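Local atomic coordinates of sensor protein (Geobacter sulfurreducens, PDB entry 3H7M), a protein that probably acts as a membrane-bound sensor histidine kinase, the part described here being its sensor domain, which resembles periplasmic solute-binding proteins. Residues P92-Y97 and G230-P234. Sequence-based numbering, arbitrary orientation.
Sequences PHTIVY and GVLEP
The C-terminal tail 230-234 lies across the long strand 87-103 where a classic beta bulge, His-93 and Thr-94 opposite Tyr-193, interrupts it. Thr-94 and Ile-95 meet Leu-232 and Pro-234 there. The tail follows helix 220-227 and has no regular structure. One direct hydrogen bond joins the two: Thr-94 OG1 donates to Leu-232 O at 2.7 Å. The hydroxyl sits above the carbonyl plane, 37° out of it. Thr-94 OG1 is placed anti to the backbone N (chi1 -173°), and this turns it to the tail. A water closes a second link: it donates to Thr-94 OG1 at 3.1 Å and accepts from Leu-232 N. One hydroxyl therefore serves both the carbonyl and, through the water, the amide of Leu-232. A valine here would probably leave Leu-232 O without this donor and break the water link to Leu-232 N.

Apolar contacts flank these bonds. Pro-234 CG lies 4.0 Å from Pro-92 CG, the two rings passing alongside and pointing opposite ways. Ile-95 CG1 comes to 3.8 Å from Pro-234 CA. At the other end, Leu-232 CD1 meets the edge of the Tyr-97 ring, in its plane, 3.5 Å from Tyr-97 CD2. The leucine side chain stands roughly perpendicular to that of the tyrosine.

His-93 O, 3.6 Å from Pro-234 CD, takes hydrogen bonds from the hydroxyls of Tyr-36 and Tyr-221. Glu-233 makes a salt bridge with Arg-225. The tail is thus tied to its own helix as well as to the strand. Strand 87-103 runs antiparallel beside strand 181-198, and two such long strands connecting two lobes are characteristic of the periplasmic binding protein fold.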
loop_
_atom_site.group_PDB
_atom_site.type_symbol
_atom_site.label_atom_id
_atom_site.label_comp_id
_atom_site.label_asym_id
_atom_site.label_seq_id
_atom_site.Cartn_x
_atom_site.Cartn_y
_atom_site.Cartn_z
ATOM N N PRO A 92 -5.886 9.985 -5.826
ATOM C CA PRO A 92 -5.814 8.589 -5.360
ATOM C C PRO A 92 -6.818 7.649 -6.032
ATOM O O PRO A 92 -7.906 8.068 -6.428
ATOM C CB PRO A 92 -6.091 8.726 -3.873
ATOM C CG PRO A 92 -7.169 9.817 -3.863
ATOM C CD PRO A 92 -6.651 10.831 -4.889
ATOM N N HIS A 93 -6.463 6.376 -6.172
ATOM C CA HIS A 93 -7.414 5.447 -6.762
ATOM C C HIS A 93 -8.142 4.674 -5.657
ATOM O O HIS A 93 -9.150 4.004 -5.898
ATOM C CB HIS A 93 -6.749 4.518 -7.810
ATOM C CG HIS A 93 -5.587 3.709 -7.311
ATOM N ND1 HIS A 93 -5.715 2.716 -6.359
ATOM C CD2 HIS A 93 -4.284 3.702 -7.690
ATOM C CE1 HIS A 93 -4.541 2.136 -6.172
ATOM N NE2 HIS A 93 -3.656 2.715 -6.966
ATOM N N THR A 94 -7.646 4.801 -4.431
ATOM C CA THR A 94 -8.299 4.152 -3.291
ATOM C C THR A 94 -7.917 4.792 -1.941
ATOM O O THR A 94 -6.913 5.498 -1.824
ATOM C CB THR A 94 -7.926 2.655 -3.203
ATOM O OG1 THR A 94 -8.700 2.025 -2.175
ATOM C CG2 THR A 94 -6.466 2.505 -2.860
ATOM N N ILE A 95 -8.732 4.533 -0.927
ATOM C CA ILE A 95 -8.463 5.015 0.426
ATOM C C ILE A 95 -8.124 3.804 1.301
ATOM O O ILE A 95 -8.899 2.854 1.395
ATOM C CB ILE A 95 -9.682 5.711 1.032
ATOM C CG1 ILE A 95 -10.115 6.861 0.127
ATOM C CG2 ILE A 95 -9.337 6.227 2.418
ATOM C CD1 ILE A 95 -9.034 7.879 -0.101
ATOM N N VAL A 96 -6.961 3.852 1.929
ATOM C CA VAL A 96 -6.482 2.778 2.785
ATOM C C VAL A 96 -6.595 3.078 4.282
ATOM O O VAL A 96 -5.894 3.939 4.807
ATOM C CB VAL A 96 -5.004 2.485 2.490
ATOM C CG1 VAL A 96 -4.504 1.346 3.371
ATOM C CG2 VAL A 96 -4.840 2.141 1.040
ATOM N N TYR A 97 -7.477 2.371 4.968
ATOM C CA TYR A 97 -7.637 2.545 6.409
ATOM C C TYR A 97 -6.645 1.640 7.110
ATOM O O TYR A 97 -6.157 0.680 6.527
ATOM C CB TYR A 97 -9.020 2.120 6.850
ATOM C CG TYR A 97 -10.092 3.141 6.639
ATOM C CD1 TYR A 97 -10.231 4.224 7.508
ATOM C CD2 TYR A 97 -11.017 2.995 5.610
ATOM C CE1 TYR A 97 -11.280 5.134 7.363
ATOM C CE2 TYR A 97 -12.065 3.899 5.453
ATOM C CZ TYR A 97 -12.193 4.960 6.333
ATOM O OH TYR A 97 -13.247 5.829 6.190
ATOM N N GLY A 230 -13.658 -5.410 -0.274
ATOM C CA GLY A 230 -13.128 -4.538 0.760
ATOM C C GLY A 230 -12.373 -3.326 0.249
ATOM O O GLY A 230 -12.140 -2.371 1.004
ATOM N N VAL A 231 -11.967 -3.365 -1.020
ATOM C CA VAL A 231 -11.245 -2.242 -1.611
ATOM C C VAL A 231 -12.232 -1.074 -1.754
ATOM O O VAL A 231 -13.277 -1.183 -2.396
ATOM C CB VAL A 231 -10.624 -2.633 -2.972
ATOM C CG1 VAL A 231 -9.978 -1.419 -3.631
ATOM C CG2 VAL A 231 -9.576 -3.696 -2.765
ATOM N N LEU A 232 -11.901 0.036 -1.116
ATOM C CA LEU A 232 -12.778 1.196 -1.121
ATOM C C LEU A 232 -12.403 2.169 -2.219
ATOM O O LEU A 232 -11.336 2.056 -2.848
ATOM C CB LEU A 232 -12.712 1.894 0.245
ATOM C CG LEU A 232 -12.959 0.965 1.445
ATOM C CD1 LEU A 232 -12.595 1.683 2.739
ATOM C CD2 LEU A 232 -14.423 0.492 1.462
ATOM N N GLU A 233 -13.296 3.120 -2.456
ATOM C CA GLU A 233 -13.062 4.133 -3.471
ATOM C C GLU A 233 -13.200 5.499 -2.813
ATOM O O GLU A 233 -14.014 5.674 -1.898
ATOM C CB GLU A 233 -14.076 3.997 -4.606
ATOM C CG GLU A 233 -15.503 4.246 -4.193
ATOM C CD GLU A 233 -16.394 4.435 -5.392
ATOM O OE1 GLU A 233 -15.949 5.127 -6.332
ATOM O OE2 GLU A 233 -17.528 3.910 -5.404
ATOM N N PRO A 234 -12.407 6.486 -3.267
ATOM C CA PRO A 234 -12.459 7.841 -2.698
ATOM C C PRO A 234 -13.866 8.457 -2.621
ATOM O O PRO A 234 -14.105 9.265 -1.686
ATOM C CB PRO A 234 -11.498 8.622 -3.591
ATOM C CG PRO A 234 -10.456 7.573 -3.945
ATOM C CD PRO A 234 -11.332 6.377 -4.274
ATOM O OXT PRO A 234 -14.712 8.130 -3.487
HETATM O O HOH W 1 -8.950 0.030 0.147
#